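Local atomic coordinates of ATP-dependent protease (Xanthomonas campestris pv. campestris, PDB entry 7CAY), a protein that probably recognises and binds protein substrates in the manner of the N-terminal domain of Lon protease. Residues A154-L165 against P181-M192. Numbering follows the deposited sequence.
Sequences AAWVGWRLAELL and PHRRLEQLLAWM
Ala154 and Ala155 meet Pro181 where helices 154-164 and 181-190 start together; the two run the same way, 8.7 Å apart at closest approach, with their axes 36° apart. The CA atoms of Ala155 and Pro181 are 4.7 Å apart, and those of Ala162 and Leu188 7.1 Å, so the helices splay toward their C-terminal ends. Pro181 CB lies against Ala155, and Ala154 CB touches both His182 CD2 and Leu185 CD1. Gly158 has no side chain, and Leu185 CD2 rests on its CA at 3.6 Å. The other branch, Leu185 CD1, touches Val157 CG1, and these two side chains cross at about a right angle. With CG anti to the backbone N (chi1 -176°), Leu188 turns its two methyls to the other helix: CD2 reaches Leu161 CB at 3.7 Å, while CD1 faces Ala162. Met192 CE closes the far end against Leu165 CD1 at 3.7 Å. On one flank Arg184 lies over the Trp159 indole, with the guanidinium and ring planes 12° apart. Its CD makes a CH-pi contact 3.9 Å from the centroid of the six-membered ring. The polar ends bond elsewhere: Arg184 NE to Glu178 O and Trp159 NE1 to Asp116 OD1. Helix 126-134 covers Val157 and Leu161, and helix 169-177 meets Ala162. Two helices running the same way pack obliquely here, within the C-terminal helical bundle of a Lon N-terminal-type domain.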
ATOM      1  N   ALA A 154      -8.879  13.519  -7.609  1.00 84.24           N
ATOM      2  CA  ALA A 154      -9.672  12.900  -6.550  1.00 78.95           C
ATOM      3  C   ALA A 154      -8.938  11.728  -5.909  1.00 73.08           C
ATOM      4  O   ALA A 154      -8.989  11.547  -4.688  1.00 70.10           O
ATOM      5  CB  ALA A 154     -11.023  12.446  -7.100  1.00 79.13           C
ATOM      6  N   ALA A 155      -8.256  10.916  -6.718  1.00 74.53           N
ATOM      7  CA  ALA A 155      -7.514   9.793  -6.161  1.00 70.73           C
ATOM      8  C   ALA A 155      -6.335  10.263  -5.320  1.00 70.62           C
ATOM      9  O   ALA A 155      -5.978   9.609  -4.335  1.00 69.47           O
ATOM     10  CB  ALA A 155      -7.034   8.869  -7.278  1.00 70.17           C
ATOM     11  N   TRP A 156      -5.728  11.395  -5.679  1.00 71.57           N
ATOM     12  CA  TRP A 156      -4.565  11.869  -4.935  1.00 71.43           C
ATOM     13  C   TRP A 156      -4.971  12.427  -3.575  1.00 70.36           C
ATOM     14  O   TRP A 156      -4.387  12.064  -2.548  1.00 68.41           O
ATOM     15  CB  TRP A 156      -3.807  12.921  -5.747  1.00 74.36           C
ATOM     16  CG  TRP A 156      -2.431  13.162  -5.215  1.00 73.95           C
ATOM     17  CD1 TRP A 156      -1.296  12.477  -5.540  1.00 72.73           C
ATOM     18  CD2 TRP A 156      -2.045  14.143  -4.246  1.00 74.74           C
ATOM     19  NE1 TRP A 156      -0.226  12.977  -4.840  1.00 72.63           N
ATOM     20  CE2 TRP A 156      -0.659  14.000  -4.038  1.00 73.89           C
ATOM     21  CE3 TRP A 156      -2.736  15.131  -3.538  1.00 76.15           C
ATOM     22  CZ2 TRP A 156       0.048  14.807  -3.151  1.00 74.89           C
ATOM     23  CZ3 TRP A 156      -2.032  15.932  -2.659  1.00 76.82           C
ATOM     24  CH2 TRP A 156      -0.654  15.765  -2.473  1.00 76.37           C
ATOM     25  N   VAL A 157      -5.971  13.312  -3.548  1.00 72.47           N
ATOM     26  CA  VAL A 157      -6.451  13.851  -2.278  1.00 71.73           C
ATOM     27  C   VAL A 157      -7.030  12.738  -1.414  1.00 68.49           C
ATOM     28  O   VAL A 157      -6.984  12.809  -0.179  1.00 66.92           O
ATOM     29  CB  VAL A 157      -7.474  14.983  -2.526  1.00 75.02           C
ATOM     30  CG1 VAL A 157      -8.621  14.500  -3.395  1.00 75.89           C
ATOM     31  CG2 VAL A 157      -8.005  15.540  -1.212  1.00 74.92           C
ATOM     32  N   GLY A 158      -7.557  11.685  -2.041  1.00 70.41           N
ATOM     33  CA  GLY A 158      -8.093  10.572  -1.275  1.00 68.18           C
ATOM     34  C   GLY A 158      -7.011   9.773  -0.575  1.00 64.92           C
ATOM     35  O   GLY A 158      -7.114   9.478   0.620  1.00 64.37           O
ATOM     36  N   TRP A 159      -5.954   9.411  -1.308  1.00 66.37           N
ATOM     37  CA  TRP A 159      -4.855   8.672  -0.700  1.00 64.44           C
ATOM     38  C   TRP A 159      -4.094   9.497   0.331  1.00 67.16           C
ATOM     39  O   TRP A 159      -3.464   8.920   1.221  1.00 66.23           O
ATOM     40  CB  TRP A 159      -3.882   8.175  -1.775  1.00 63.75           C
ATOM     41  CG  TRP A 159      -4.445   7.137  -2.720  1.00 63.10           C
ATOM     42  CD1 TRP A 159      -4.333   7.125  -4.081  1.00 64.66           C
ATOM     43  CD2 TRP A 159      -5.191   5.960  -2.372  1.00 60.97           C
ATOM     44  NE1 TRP A 159      -4.965   6.023  -4.601  1.00 63.91           N
ATOM     45  CE2 TRP A 159      -5.500   5.291  -3.574  1.00 61.40           C
ATOM     46  CE3 TRP A 159      -5.631   5.410  -1.161  1.00 57.52           C
ATOM     47  CZ2 TRP A 159      -6.224   4.100  -3.601  1.00 59.23           C
ATOM     48  CZ3 TRP A 159      -6.354   4.235  -1.193  1.00 56.04           C
ATOM     49  CH2 TRP A 159      -6.643   3.591  -2.403  1.00 56.86           C
ATOM     50  N   ARG A 160      -4.134  10.826   0.236  1.00 64.24           N
ATOM     51  CA  ARG A 160      -3.357  11.658   1.149  1.00 65.94           C
ATOM     52  C   ARG A 160      -4.096  11.890   2.462  1.00 64.25           C
ATOM     53  O   ARG A 160      -3.505  11.774   3.542  1.00 62.77           O
ATOM     54  CB  ARG A 160      -3.008  12.990   0.484  1.00 70.31           C
ATOM     55  CG  ARG A 160      -2.034  12.856  -0.674  1.00 71.86           C
ATOM     56  CD  ARG A 160      -0.705  12.267  -0.226  1.00 71.47           C
ATOM     57  NE  ARG A 160      -0.262  11.205  -1.122  1.00 72.08           N
ATOM     58  CZ  ARG A 160      -0.397   9.908  -0.863  1.00 72.26           C
ATOM     59  NH1 ARG A 160       0.031   9.008  -1.737  1.00 72.63           N
ATOM     60  NH2 ARG A 160      -0.951   9.509   0.273  1.00 71.57           N
ATOM     61  N   LEU A 161      -5.385  12.237   2.386  1.00 66.11           N
ATOM     62  CA  LEU A 161      -6.177  12.394   3.603  1.00 66.48           C
ATOM     63  C   LEU A 161      -6.233  11.095   4.393  1.00 65.67           C
ATOM     64  O   LEU A 161      -6.137  11.103   5.627  1.00 66.09           O
ATOM     65  CB  LEU A 161      -7.588  12.870   3.257  1.00 67.30           C
ATOM     66  CG  LEU A 161      -7.784  14.368   3.037  1.00 69.01           C
ATOM     67  CD1 LEU A 161      -9.255  14.671   2.823  1.00 70.57           C
ATOM     68  CD2 LEU A 161      -7.241  15.143   4.224  1.00 69.44           C
ATOM     69  N   ALA A 162      -6.385   9.967   3.693  1.00 66.96           N
ATOM     70  CA  ALA A 162      -6.386   8.666   4.353  1.00 64.10           C
ATOM     71  C   ALA A 162      -5.106   8.432   5.141  1.00 62.97           C
ATOM     72  O   ALA A 162      -5.137   7.805   6.206  1.00 63.43           O
ATOM     73  CB  ALA A 162      -6.582   7.562   3.315  1.00 62.18           C
ATOM     74  N   GLU A 163      -3.977   8.934   4.644  1.00 62.73           N
ATOM     75  CA  GLU A 163      -2.706   8.756   5.334  1.00 62.51           C
ATOM     76  C   GLU A 163      -2.594   9.664   6.554  1.00 63.21           C
ATOM     77  O   GLU A 163      -2.151   9.222   7.619  1.00 62.37           O
ATOM     78  CB  GLU A 163      -1.555   9.014   4.362  1.00 64.63           C
ATOM     79  CG  GLU A 163      -0.177   8.700   4.912  1.00 66.21           C
ATOM     80  CD  GLU A 163       0.926   9.002   3.917  1.00 69.14           C
ATOM     81  OE1 GLU A 163       0.607   9.285   2.742  1.00 70.40           O
ATOM     82  OE2 GLU A 163       2.112   8.961   4.312  1.00 70.08           O
ATOM     83  N   LEU A 164      -3.006  10.928   6.425  1.00 63.54           N
ATOM     84  CA  LEU A 164      -2.805  11.892   7.503  1.00 64.62           C
ATOM     85  C   LEU A 164      -3.849  11.752   8.606  1.00 65.17           C
ATOM     86  O   LEU A 164      -3.520  11.878   9.789  1.00 66.89           O
ATOM     87  CB  LEU A 164      -2.820  13.313   6.941  1.00 65.97           C
ATOM     88  CG  LEU A 164      -1.469  13.990   6.690  1.00 66.40           C
ATOM     89  CD1 LEU A 164      -0.511  13.060   5.967  1.00 63.68           C
ATOM     90  CD2 LEU A 164      -1.667  15.274   5.897  1.00 69.44           C
ATOM     91  N   LEU A 165      -5.104  11.499   8.243  1.00 66.87           N
ATOM     92  CA  LEU A 165      -6.170  11.437   9.228  1.00 66.71           C
ATOM     93  C   LEU A 165      -6.058  10.167  10.073  1.00 65.17           C
ATOM     94  O   LEU A 165      -5.685   9.105   9.569  1.00 63.14           O
ATOM     95  CB  LEU A 165      -7.529  11.485   8.540  1.00 66.71           C
ATOM     96  CG  LEU A 165      -7.987  12.882   8.122  1.00 68.48           C
ATOM     97  CD1 LEU A 165      -8.975  12.815   6.973  1.00 68.75           C
ATOM     98  CD2 LEU A 165      -8.601  13.610   9.311  1.00 70.40           C
ATOM     99  N   PRO A 181     -12.147   6.447  -7.059  1.00 71.95           N
ATOM    100  CA  PRO A 181     -11.659   7.568  -6.237  1.00 69.83           C
ATOM    101  C   PRO A 181     -12.764   8.370  -5.573  1.00 69.22           C
ATOM    102  O   PRO A 181     -12.580   8.847  -4.446  1.00 68.52           O
ATOM    103  CB  PRO A 181     -10.871   8.419  -7.244  1.00 72.50           C
ATOM    104  CG  PRO A 181     -10.504   7.472  -8.341  1.00 73.15           C
ATOM    105  CD  PRO A 181     -11.649   6.513  -8.443  1.00 73.51           C
ATOM    106  N   HIS A 182     -13.909   8.536  -6.235  1.00 72.83           N
ATOM    107  CA  HIS A 182     -14.961   9.377  -5.673  1.00 72.68           C
ATOM    108  C   HIS A 182     -15.722   8.659  -4.565  1.00 71.54           C
ATOM    109  O   HIS A 182     -16.006   9.257  -3.520  1.00 70.69           O
ATOM    110  CB  HIS A 182     -15.910   9.833  -6.779  1.00 74.75           C
ATOM    111  CG  HIS A 182     -15.209  10.424  -7.963  1.00 74.79           C
ATOM    112  ND1 HIS A 182     -14.949   9.703  -9.109  1.00 75.15           N
ATOM    113  CD2 HIS A 182     -14.702  11.661  -8.174  1.00 75.82           C
ATOM    114  CE1 HIS A 182     -14.318  10.474  -9.978  1.00 76.83           C
ATOM    115  NE2 HIS A 182     -14.156  11.666  -9.436  1.00 77.55           N
ATOM    116  N   ARG A 183     -16.062   7.383  -4.768  1.00 71.21           N
ATOM    117  CA  ARG A 183     -16.670   6.617  -3.684  1.00 69.87           C
ATOM    118  C   ARG A 183     -15.694   6.426  -2.533  1.00 65.02           C
ATOM    119  O   ARG A 183     -16.114   6.253  -1.383  1.00 63.91           O
ATOM    120  CB  ARG A 183     -17.171   5.267  -4.197  1.00 70.76           C
ATOM    121  CG  ARG A 183     -18.686   5.198  -4.337  1.00 74.03           C
ATOM    122  CD  ARG A 183     -19.169   3.824  -4.782  1.00 75.41           C
ATOM    123  NE  ARG A 183     -18.897   3.569  -6.194  1.00 78.42           N
ATOM    124  CZ  ARG A 183     -18.061   2.638  -6.641  1.00 78.78           C
ATOM    125  NH1 ARG A 183     -17.415   1.857  -5.783  1.00 76.98           N
ATOM    126  NH2 ARG A 183     -17.877   2.480  -7.945  1.00 80.78           N
ATOM    127  N   ARG A 184     -14.391   6.457  -2.823  1.00 66.41           N
ATOM    128  CA  ARG A 184     -13.390   6.452  -1.763  1.00 63.98           C
ATOM    129  C   ARG A 184     -13.509   7.703  -0.902  1.00 65.23           C
ATOM    130  O   ARG A 184     -13.519   7.627   0.331  1.00 63.04           O
ATOM    131  CB  ARG A 184     -11.992   6.345  -2.373  1.00 63.95           C
ATOM    132  CG  ARG A 184     -11.160   5.187  -1.853  1.00 62.69           C
ATOM    133  CD  ARG A 184      -9.784   5.189  -2.496  1.00 62.90           C
ATOM    134  NE  ARG A 184      -9.791   4.581  -3.825  1.00 63.69           N
ATOM    135  CZ  ARG A 184      -9.090   5.036  -4.858  1.00 64.31           C
ATOM    136  NH1 ARG A 184      -8.336   6.120  -4.722  1.00 64.39           N
ATOM    137  NH2 ARG A 184      -9.150   4.415  -6.029  1.00 65.00           N
ATOM    138  N   LEU A 185     -13.616   8.869  -1.544  1.00 67.41           N
ATOM    139  CA  LEU A 185     -13.780  10.118  -0.811  1.00 69.10           C
ATOM    140  C   LEU A 185     -15.139  10.221  -0.133  1.00 69.54           C
ATOM    141  O   LEU A 185     -15.273  10.958   0.850  1.00 69.11           O
ATOM    142  CB  LEU A 185     -13.572  11.306  -1.752  1.00 71.07           C
ATOM    143  CG  LEU A 185     -12.128  11.563  -2.192  1.00 70.46           C
ATOM    144  CD1 LEU A 185     -12.088  12.443  -3.431  1.00 72.90           C
ATOM    145  CD2 LEU A 185     -11.336  12.202  -1.061  1.00 69.36           C
ATOM    146  N   GLU A 186     -16.148   9.500  -0.628  1.00 67.80           N
ATOM    147  CA  GLU A 186     -17.468   9.565  -0.010  1.00 69.73           C
ATOM    148  C   GLU A 186     -17.483   8.847   1.335  1.00 68.44           C
ATOM    149  O   GLU A 186     -18.120   9.314   2.286  1.00 68.07           O
ATOM    150  CB  GLU A 186     -18.521   8.980  -0.953  1.00 72.07           C
ATOM    151  CG  GLU A 186     -19.958   9.305  -0.566  1.00 74.93           C
ATOM    152  CD  GLU A 186     -20.290  10.782  -0.716  1.00 78.53           C
ATOM    153  OE1 GLU A 186     -20.348  11.271  -1.866  1.00 80.52           O
ATOM    154  OE2 GLU A 186     -20.487  11.452   0.319  1.00 79.12           O
ATOM    155  N   GLN A 187     -16.786   7.714   1.441  1.00 67.13           N
ATOM    156  CA  GLN A 187     -16.678   7.032   2.726  1.00 67.57           C
ATOM    157  C   GLN A 187     -15.536   7.574   3.572  1.00 65.97           C
ATOM    158  O   GLN A 187     -15.596   7.492   4.804  1.00 65.68           O
ATOM    159  CB  GLN A 187     -16.511   5.521   2.528  1.00 66.57           C
ATOM    160  CG  GLN A 187     -15.133   5.073   2.084  1.00 65.83           C
ATOM    161  CD  GLN A 187     -14.958   3.565   2.183  1.00 65.38           C
ATOM    162  OE1 GLN A 187     -15.769   2.873   2.803  1.00 65.81           O
ATOM    163  NE2 GLN A 187     -13.894   3.049   1.573  1.00 64.46           N
ATOM    164  N   LEU A 188     -14.500   8.132   2.939  1.00 66.06           N
ATOM    165  CA  LEU A 188     -13.497   8.880   3.689  1.00 67.46           C
ATOM    166  C   LEU A 188     -14.120  10.092   4.366  1.00 73.59           C
ATOM    167  O   LEU A 188     -13.627  10.552   5.403  1.00 74.94           O
ATOM    168  CB  LEU A 188     -12.359   9.304   2.760  1.00 66.10           C
ATOM    169  CG  LEU A 188     -11.152  10.024   3.362  1.00 65.74           C
ATOM    170  CD1 LEU A 188     -10.449   9.137   4.377  1.00 63.37           C
ATOM    171  CD2 LEU A 188     -10.191  10.453   2.263  1.00 66.55           C
ATOM    172  N   LEU A 189     -15.209  10.614   3.797  1.00 70.08           N
ATOM    173  CA  LEU A 189     -15.926  11.723   4.411  1.00 75.16           C
ATOM    174  C   LEU A 189     -16.672  11.284   5.665  1.00 78.77           C
ATOM    175  O   LEU A 189     -16.798  12.065   6.615  1.00 79.41           O
ATOM    176  CB  LEU A 189     -16.894  12.333   3.395  1.00 76.29           C
ATOM    177  CG  LEU A 189     -17.820  13.454   3.865  1.00 77.34           C
ATOM    178  CD1 LEU A 189     -17.004  14.599   4.436  1.00 77.74           C
ATOM    179  CD2 LEU A 189     -18.700  13.936   2.724  1.00 79.25           C
ATOM    180  N   ALA A 190     -17.167  10.044   5.690  1.00 76.81           N
ATOM    181  CA  ALA A 190     -17.876   9.557   6.869  1.00 78.04           C
ATOM    182  C   ALA A 190     -16.923   9.326   8.035  1.00 78.40           C
ATOM    183  O   ALA A 190     -17.245   9.657   9.183  1.00 80.58           O
ATOM    184  CB  ALA A 190     -18.633   8.272   6.534  1.00 77.34           C
ATOM    185  N   TRP A 191     -15.748   8.764   7.762  1.00 80.95           N
ATOM    186  CA  TRP A 191     -14.772   8.462   8.801  1.00 77.69           C
ATOM    187  C   TRP A 191     -14.021   9.690   9.292  1.00 84.15           C
ATOM    188  O   TRP A 191     -13.214   9.573  10.221  1.00 83.96           O
ATOM    189  CB  TRP A 191     -13.776   7.423   8.287  1.00 69.01           C
ATOM    190  CG  TRP A 191     -14.427   6.131   7.953  1.00 63.59           C
ATOM    191  CD1 TRP A 191     -15.550   5.609   8.525  1.00 63.37           C
ATOM    192  CD2 TRP A 191     -14.011   5.196   6.956  1.00 59.67           C
ATOM    193  NE1 TRP A 191     -15.854   4.399   7.951  1.00 61.25           N
ATOM    194  CE2 TRP A 191     -14.924   4.123   6.985  1.00 58.73           C
ATOM    195  CE3 TRP A 191     -12.953   5.159   6.045  1.00 57.06           C
ATOM    196  CZ2 TRP A 191     -14.812   3.027   6.137  1.00 56.56           C
ATOM    197  CZ3 TRP A 191     -12.844   4.072   5.206  1.00 55.62           C
ATOM    198  CH2 TRP A 191     -13.768   3.020   5.257  1.00 55.28           C
ATOM    199  N   MET A 192     -14.258  10.846   8.696  1.00 80.91           N
ATOM    200  CA  MET A 192     -13.592  12.061   9.135  1.00 86.52           C
ATOM    201  C   MET A 192     -14.065  12.426  10.537  1.00 91.77           C
ATOM    202  O   MET A 192     -15.271  12.390  10.808  1.00 91.85           O
ATOM    203  CB  MET A 192     -13.882  13.196   8.157  1.00 86.84           C
ATOM    204  CG  MET A 192     -12.928  14.366   8.259  1.00 86.65           C
ATOM    205  SD  MET A 192     -12.691  15.124   6.648  1.00 86.81           S
ATOM    206  CE  MET A 192     -12.293  13.678   5.666  1.00 83.32           C
TER